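Side-chain contacts in N-alpha-acetyltransferase 35, NatC auxiliary subunit (Saccharomyces cerevisiae, PDB 6YGA), which serves as the auxiliary subunit of the yeast NatC N-terminal acetyltransferase, which acetylates the N-terminal methionine of the L-A virus Gag protein: residues B[556-561]-B[686-691]; B[560-565]-B[723-728]. All coordinates share one frame; numbering follows the deposited sequence.

Contact 1 of 2, residues B[556-561]-B[686-691]; sequences VFQFAI and SVNSKV
Gln558 meets Asn688 and Ser689 and carries the direct contact between segments 556-561 and 686-691. Its side chain leaves helix 511-564 with CG anti to the backbone N (chi1 -175°) and bends at chi2 (67°). This brings the amide up to the Ser689 side of helix 668-701. Gln558 OE1 meets Ser689 at its root, 3.3 Å from Ser689 CA and 3.4 Å from Ser689 CB. Asn688 comes in next to it. Its ND2 lies 3.5 Å from Gln558 OE1, and the two amide planes are turned 71° apart. The polar link between the segments is made by water. One water accepts from Gln558 NE2 at 3.0 Å and donates to Ser689 O at 2.9 Å. Ser689 OG is also bonded to this water, which bridges the NE2 end of the buried glutamine amide to helix 668-701. Another water accepts from Asn688 ND2 at 3.0 Å, but its link to Gln558 OE1 is too short and so doubtful. Asn688 ND2 has a further partner, the carbonyl O of Gln725 on strand 724-729. Ser689 also touches Ile633 of helix 619-653. This is a buried, water-mediated helix-helix interface inside the TPR-like helical region of the auxiliary subunit.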
ATOM      1  N   VAL B 556      25.115  15.324   4.105  1.00 34.12           N
ATOM      2  CA  VAL B 556      26.296  14.987   3.312  1.00 33.05           C
ATOM      3  C   VAL B 556      27.568  15.179   4.135  1.00 34.17           C
ATOM      4  O   VAL B 556      28.461  14.324   4.136  1.00 37.51           O
ATOM      5  CB  VAL B 556      26.324  15.815   2.013  1.00 33.47           C
ATOM      6  CG1 VAL B 556      27.671  15.687   1.312  1.00 34.34           C
ATOM      7  CG2 VAL B 556      25.200  15.375   1.080  1.00 31.41           C
ATOM      8  N   PHE B 557      27.666  16.299   4.856  1.00 31.44           N
ATOM      9  CA  PHE B 557      28.820  16.513   5.727  1.00 36.50           C
ATOM     10  C   PHE B 557      28.920  15.427   6.794  1.00 38.12           C
ATOM     11  O   PHE B 557      30.014  14.924   7.077  1.00 40.71           O
ATOM     12  CB  PHE B 557      28.745  17.893   6.381  1.00 37.75           C
ATOM     13  CG  PHE B 557      29.399  18.981   5.581  1.00 39.29           C
ATOM     14  CD1 PHE B 557      30.779  19.046   5.476  1.00 42.27           C
ATOM     15  CD2 PHE B 557      28.637  19.945   4.945  1.00 40.61           C
ATOM     16  CE1 PHE B 557      31.387  20.050   4.745  1.00 43.52           C
ATOM     17  CE2 PHE B 557      29.238  20.952   4.213  1.00 42.06           C
ATOM     18  CZ  PHE B 557      30.615  21.004   4.113  1.00 43.40           C
ATOM     19  N   GLN B 558      27.789  15.058   7.398  1.00 35.93           N
ATOM     20  CA  GLN B 558      27.792  14.009   8.413  1.00 35.96           C
ATOM     21  C   GLN B 558      28.321  12.699   7.842  1.00 39.72           C
ATOM     22  O   GLN B 558      29.134  12.015   8.475  1.00 41.77           O
ATOM     23  CB  GLN B 558      26.380  13.823   8.968  1.00 33.45           C
ATOM     24  CG  GLN B 558      26.288  12.833  10.109  1.00 32.57           C
ATOM     25  CD  GLN B 558      26.995  13.324  11.354  1.00 35.72           C
ATOM     26  OE1 GLN B 558      26.392  13.979  12.203  1.00 37.55           O
ATOM     27  NE2 GLN B 558      28.281  13.009  11.469  1.00 35.33           N
ATOM     28  N   PHE B 559      27.863  12.334   6.642  1.00 38.49           N
ATOM     29  CA  PHE B 559      28.349  11.121   5.993  1.00 37.95           C
ATOM     30  C   PHE B 559      29.852  11.197   5.750  1.00 38.99           C
ATOM     31  O   PHE B 559      30.581  10.233   6.001  1.00 37.89           O
ATOM     32  CB  PHE B 559      27.597  10.902   4.677  1.00 38.30           C
ATOM     33  CG  PHE B 559      27.920   9.601   3.986  1.00 36.83           C
ATOM     34  CD1 PHE B 559      29.035   9.490   3.169  1.00 34.80           C
ATOM     35  CD2 PHE B 559      27.093   8.496   4.136  1.00 35.06           C
ATOM     36  CE1 PHE B 559      29.326   8.302   2.524  1.00 33.37           C
ATOM     37  CE2 PHE B 559      27.377   7.307   3.491  1.00 33.96           C
ATOM     38  CZ  PHE B 559      28.497   7.208   2.686  1.00 32.02           C
ATOM     39  N   ALA B 560      30.330  12.348   5.263  1.00 39.73           N
ATOM     40  CA  ALA B 560      31.746  12.505   4.937  1.00 41.02           C
ATOM     41  C   ALA B 560      32.625  12.425   6.179  1.00 42.07           C
ATOM     42  O   ALA B 560      33.758  11.932   6.112  1.00 43.43           O
ATOM     43  CB  ALA B 560      31.963  13.832   4.211  1.00 40.60           C
ATOM     44  N   ILE B 561      32.123  12.903   7.320  1.00 42.51           N
ATOM     45  CA  ILE B 561      32.843  12.738   8.578  1.00 43.50           C
ATOM     46  C   ILE B 561      32.925  11.263   8.949  1.00 44.33           C
ATOM     47  O   ILE B 561      33.986  10.768   9.349  1.00 45.84           O
ATOM     48  CB  ILE B 561      32.174  13.577   9.684  1.00 40.74           C
ATOM     49  CG1 ILE B 561      32.398  15.072   9.431  1.00 38.51           C
ATOM     50  CG2 ILE B 561      32.688  13.173  11.061  1.00 35.98           C
ATOM     51  CD1 ILE B 561      31.574  15.977  10.323  1.00 39.35           C
ATOM     52  N   SER B 686      22.432  18.121  14.882  1.00 39.52           N
ATOM     53  CA  SER B 686      23.566  18.785  15.518  1.00 39.53           C
ATOM     54  C   SER B 686      24.044  18.007  16.740  1.00 39.52           C
ATOM     55  O   SER B 686      25.246  17.772  16.906  1.00 41.78           O
ATOM     56  CB  SER B 686      23.183  20.218  15.900  1.00 41.04           C
ATOM     57  OG  SER B 686      24.279  20.915  16.465  1.00 47.30           O
ATOM     58  N   VAL B 687      23.113  17.601  17.607  1.00 38.78           N
ATOM     59  CA  VAL B 687      23.481  16.828  18.793  1.00 42.16           C
ATOM     60  C   VAL B 687      24.196  15.544  18.393  1.00 43.04           C
ATOM     61  O   VAL B 687      25.191  15.149  19.014  1.00 44.01           O
ATOM     62  CB  VAL B 687      22.230  16.540  19.645  1.00 44.60           C
ATOM     63  CG1 VAL B 687      22.545  15.553  20.765  1.00 43.55           C
ATOM     64  CG2 VAL B 687      21.670  17.837  20.211  1.00 40.69           C
ATOM     65  N   ASN B 688      23.715  14.882  17.340  1.00 44.02           N
ATOM     66  CA  ASN B 688      24.319  13.618  16.933  1.00 44.13           C
ATOM     67  C   ASN B 688      25.718  13.825  16.369  1.00 45.47           C
ATOM     68  O   ASN B 688      26.598  12.979  16.561  1.00 46.76           O
ATOM     69  CB  ASN B 688      23.423  12.915  15.913  1.00 41.23           C
ATOM     70  CG  ASN B 688      24.052  11.660  15.357  1.00 43.34           C
ATOM     71  OD1 ASN B 688      24.150  10.641  16.045  1.00 43.04           O
ATOM     72  ND2 ASN B 688      24.474  11.721  14.097  1.00 34.22           N
ATOM     73  N   SER B 689      25.941  14.943  15.673  1.00 43.95           N
ATOM     74  CA  SER B 689      27.271  15.239  15.149  1.00 43.33           C
ATOM     75  C   SER B 689      28.290  15.385  16.275  1.00 43.34           C
ATOM     76  O   SER B 689      29.437  14.939  16.148  1.00 43.47           O
ATOM     77  CB  SER B 689      27.219  16.503  14.294  1.00 43.40           C
ATOM     78  OG  SER B 689      28.488  16.789  13.734  1.00 43.07           O
ATOM     79  N   LYS B 690      27.888  15.995  17.393  1.00 44.15           N
ATOM     80  CA  LYS B 690      28.798  16.116  18.529  1.00 49.19           C
ATOM     81  C   LYS B 690      29.077  14.757  19.159  1.00 48.98           C
ATOM     82  O   LYS B 690      30.217  14.470  19.541  1.00 52.05           O
ATOM     83  CB  LYS B 690      28.224  17.081  19.567  1.00 56.14           C
ATOM     84  CG  LYS B 690      28.069  18.506  19.065  1.00 62.08           C
ATOM     85  CD  LYS B 690      26.992  19.253  19.840  1.00 69.90           C
ATOM     86  CE  LYS B 690      26.674  20.591  19.183  1.00 74.29           C
ATOM     87  NZ  LYS B 690      25.392  21.182  19.660  1.00 76.18           N
ATOM     88  N   VAL B 691      28.053  13.908  19.276  1.00 47.48           N
ATOM     89  CA  VAL B 691      28.253  12.578  19.846  1.00 47.86           C
ATOM     90  C   VAL B 691      29.226  11.773  18.994  1.00 45.37           C
ATOM     91  O   VAL B 691      30.132  11.112  19.516  1.00 45.80           O
ATOM     92  CB  VAL B 691      26.900  11.855  20.007  1.00 46.24           C
ATOM     93  CG1 VAL B 691      27.110  10.380  20.313  1.00 44.73           C
ATOM     94  CG2 VAL B 691      26.077  12.514  21.107  1.00 45.42           C
TER
HETATM   95  O   HOH W   1      23.995  14.159  12.472  1.00 38.13           O
HETATM   96  O   HOH W   2      30.131  14.379  13.346  1.00 46.68           O

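Contact 2 of 2, residues B[560-565]-B[723-728]; sequences AILKSF and PIQTLR
Leu562 lays its CD1 methyl over the side chain of Gln725. Leu562 CD1 is 4.1 Å from Gln725 CB and 4.0 Å from Gln725 OE1. The methyl thus meets both the root and the amide end of the glutamine. The Gln725 chain is extended beyond CG (chi2 178°), which carries its amide toward Glu555, earlier on the same helix as Leu562. There Gln725 NE2 is hydrogen-bonded to the Glu555 carboxylate. The other leucine branch makes an apolar contact, with Leu562 CD2 4.0 Å from Leu727 CD2. These two leucine side chains run past each other in opposite directions. Gln725 and Leu727, two residues apart on the strand, both meet Leu562, while Thr726 between them turns away. Ile692 of helix 668-701 also packs on Leu562, and Leu567 packs on Leu727. The helix ends close by. Ser564 OG donates to Ala560 O at 2.7 Å, and Ser564 N reaches the same oxygen from the opposite face of the carbonyl plane. Strand 724-729 pairs with strand 708-713. The contact sets the last turn of a long helix against a two-stranded antiparallel beta-hairpin at the C-terminal end of the chain.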
ATOM      1  N   ALA B 560      30.330  12.348   5.263  1.00 39.73           N
ATOM      2  CA  ALA B 560      31.746  12.505   4.937  1.00 41.02           C
ATOM      3  C   ALA B 560      32.625  12.425   6.179  1.00 42.07           C
ATOM      4  O   ALA B 560      33.758  11.932   6.112  1.00 43.43           O
ATOM      5  CB  ALA B 560      31.963  13.832   4.211  1.00 40.60           C
ATOM      6  N   ILE B 561      32.123  12.903   7.320  1.00 42.51           N
ATOM      7  CA  ILE B 561      32.843  12.738   8.578  1.00 43.50           C
ATOM      8  C   ILE B 561      32.925  11.263   8.949  1.00 44.33           C
ATOM      9  O   ILE B 561      33.986  10.768   9.349  1.00 45.84           O
ATOM     10  CB  ILE B 561      32.174  13.577   9.684  1.00 40.74           C
ATOM     11  CG1 ILE B 561      32.398  15.072   9.431  1.00 38.51           C
ATOM     12  CG2 ILE B 561      32.688  13.173  11.061  1.00 35.98           C
ATOM     13  CD1 ILE B 561      31.574  15.977  10.323  1.00 39.35           C
ATOM     14  N   LEU B 562      31.819  10.531   8.803  1.00 43.97           N
ATOM     15  CA  LEU B 562      31.830   9.105   9.116  1.00 43.87           C
ATOM     16  C   LEU B 562      32.806   8.353   8.219  1.00 44.74           C
ATOM     17  O   LEU B 562      33.560   7.492   8.688  1.00 46.20           O
ATOM     18  CB  LEU B 562      30.422   8.522   8.992  1.00 42.76           C
ATOM     19  CG  LEU B 562      29.419   9.017  10.037  1.00 41.79           C
ATOM     20  CD1 LEU B 562      28.003   8.595   9.689  1.00 40.66           C
ATOM     21  CD2 LEU B 562      29.806   8.514  11.418  1.00 44.13           C
ATOM     22  N   LYS B 563      32.815   8.667   6.920  1.00 43.01           N
ATOM     23  CA  LYS B 563      33.754   7.994   6.027  1.00 43.86           C
ATOM     24  C   LYS B 563      35.194   8.409   6.306  1.00 43.13           C
ATOM     25  O   LYS B 563      36.109   7.589   6.166  1.00 45.53           O
ATOM     26  CB  LYS B 563      33.398   8.259   4.563  1.00 42.92           C
ATOM     27  CG  LYS B 563      34.395   7.625   3.611  1.00 45.58           C
ATOM     28  CD  LYS B 563      33.979   7.685   2.159  1.00 48.65           C
ATOM     29  CE  LYS B 563      35.011   6.965   1.297  1.00 51.49           C
ATOM     30  NZ  LYS B 563      34.773   7.141  -0.159  1.00 55.72           N
ATOM     31  N   SER B 564      35.418   9.659   6.719  1.00 39.38           N
ATOM     32  CA  SER B 564      36.773  10.084   7.056  1.00 40.93           C
ATOM     33  C   SER B 564      37.361   9.250   8.187  1.00 43.81           C
ATOM     34  O   SER B 564      38.576   9.028   8.225  1.00 45.10           O
ATOM     35  CB  SER B 564      36.792  11.564   7.434  1.00 41.44           C
ATOM     36  OG  SER B 564      36.360  12.377   6.358  1.00 41.35           O
ATOM     37  N   PHE B 565      36.526   8.787   9.117  1.00 44.02           N
ATOM     38  CA  PHE B 565      36.985   7.912  10.188  1.00 47.09           C
ATOM     39  C   PHE B 565      36.982   6.443   9.787  1.00 48.97           C
ATOM     40  O   PHE B 565      37.301   5.591  10.624  1.00 49.12           O
ATOM     41  CB  PHE B 565      36.119   8.107  11.435  1.00 45.93           C
ATOM     42  CG  PHE B 565      36.433   9.359  12.209  1.00 46.89           C
ATOM     43  CD1 PHE B 565      37.424   9.358  13.177  1.00 48.03           C
ATOM     44  CD2 PHE B 565      35.728  10.529  11.979  1.00 45.86           C
ATOM     45  CE1 PHE B 565      37.712  10.504  13.899  1.00 49.36           C
ATOM     46  CE2 PHE B 565      36.010  11.676  12.696  1.00 46.54           C
ATOM     47  CZ  PHE B 565      37.004  11.664  13.658  1.00 49.63           C
ATOM     48  N   PRO B 723      16.659  11.218   8.172  1.00 41.57           N
ATOM     49  CA  PRO B 723      16.986  10.397   9.342  1.00 41.12           C
ATOM     50  C   PRO B 723      18.343  10.766   9.920  1.00 41.49           C
ATOM     51  O   PRO B 723      19.172  11.415   9.280  1.00 39.38           O
ATOM     52  CB  PRO B 723      16.989   8.968   8.789  1.00 42.05           C
ATOM     53  CG  PRO B 723      17.289   9.131   7.343  1.00 41.94           C
ATOM     54  CD  PRO B 723      16.642  10.426   6.931  1.00 40.76           C
ATOM     55  N   ILE B 724      18.562  10.336  11.158  1.00 40.41           N
ATOM     56  CA  ILE B 724      19.801  10.615  11.872  1.00 38.82           C
ATOM     57  C   ILE B 724      20.770   9.466  11.626  1.00 38.74           C
ATOM     58  O   ILE B 724      20.466   8.309  11.938  1.00 40.16           O
ATOM     59  CB  ILE B 724      19.543  10.805  13.375  1.00 41.14           C
ATOM     60  CG1 ILE B 724      18.406  11.805  13.607  1.00 40.96           C
ATOM     61  CG2 ILE B 724      20.808  11.261  14.081  1.00 37.92           C
ATOM     62  CD1 ILE B 724      18.709  13.204  13.139  1.00 39.32           C
ATOM     63  N   GLN B 725      21.937   9.779  11.069  1.00 38.11           N
ATOM     64  CA  GLN B 725      22.970   8.776  10.812  1.00 38.38           C
ATOM     65  C   GLN B 725      23.668   8.469  12.132  1.00 40.16           C
ATOM     66  O   GLN B 725      24.519   9.236  12.590  1.00 40.71           O
ATOM     67  CB  GLN B 725      23.947   9.272   9.752  1.00 37.30           C
ATOM     68  CG  GLN B 725      23.285   9.602   8.418  1.00 37.50           C
ATOM     69  CD  GLN B 725      24.260  10.135   7.383  1.00 38.54           C
ATOM     70  OE1 GLN B 725      25.222   9.462   7.011  1.00 39.32           O
ATOM     71  NE2 GLN B 725      24.011  11.351   6.911  1.00 35.97           N
ATOM     72  N   THR B 726      23.315   7.336  12.737  1.00 37.80           N
ATOM     73  CA  THR B 726      23.666   7.020  14.115  1.00 39.76           C
ATOM     74  C   THR B 726      24.693   5.896  14.180  1.00 40.72           C
ATOM     75  O   THR B 726      24.574   4.889  13.476  1.00 39.66           O
ATOM     76  CB  THR B 726      22.413   6.620  14.904  1.00 42.53           C
ATOM     77  OG1 THR B 726      21.389   7.601  14.694  1.00 44.05           O
ATOM     78  CG2 THR B 726      22.714   6.514  16.395  1.00 40.81           C
ATOM     79  N   LEU B 727      25.704   6.080  15.026  1.00 42.44           N
ATOM     80  CA  LEU B 727      26.658   5.021  15.323  1.00 45.40           C
ATOM     81  C   LEU B 727      26.017   4.009  16.256  1.00 50.03           C
ATOM     82  O   LEU B 727      25.221   4.370  17.122  1.00 52.67           O
ATOM     83  CB  LEU B 727      27.915   5.589  15.981  1.00 47.38           C
ATOM     84  CG  LEU B 727      28.865   6.333  15.054  1.00 48.31           C
ATOM     85  CD1 LEU B 727      30.105   6.782  15.800  1.00 50.26           C
ATOM     86  CD2 LEU B 727      29.223   5.429  13.896  1.00 47.88           C
ATOM     87  N   ARG B 728      26.371   2.740  16.079  1.00 50.07           N
ATOM     88  CA  ARG B 728      25.902   1.700  16.982  1.00 55.25           C
ATOM     89  C   ARG B 728      26.936   0.587  17.025  1.00 56.45           C
ATOM     90  O   ARG B 728      27.499   0.211  15.994  1.00 53.64           O
ATOM     91  CB  ARG B 728      24.527   1.161  16.562  1.00 59.91           C
ATOM     92  CG  ARG B 728      23.389   1.761  17.378  1.00 67.32           C
ATOM     93  CD  ARG B 728      22.023   1.530  16.762  1.00 72.36           C
ATOM     94  NE  ARG B 728      21.045   2.468  17.307  1.00 76.01           N
ATOM     95  CZ  ARG B 728      19.777   2.551  16.913  1.00 76.53           C
ATOM     96  NH1 ARG B 728      19.318   1.745  15.964  1.00 76.19           N
ATOM     97  NH2 ARG B 728      18.968   3.442  17.468  1.00 76.12           N
TER

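Both contacts start from the C-terminal end of helix 511-564, and their centres are about 6 Å apart. Contact 1 joins that helix to helix 668-701, and all its touching residues are buried. Contact 2 joins it to strand 724-729 and reaches a partly exposed leucine. Their chemistry differs: the more buried contact 1 is the more polar, with water filling in between its glutamine amide and the helix, while contact 2 rests mainly on leucine methyls. Asn688 and Gln725 tie the two together. Phe559 packs against the Gln725 amide, and Asn688 packs on Ile724. Helix 511-564, helix 668-701 and the hairpin strand thus form one continuous cluster.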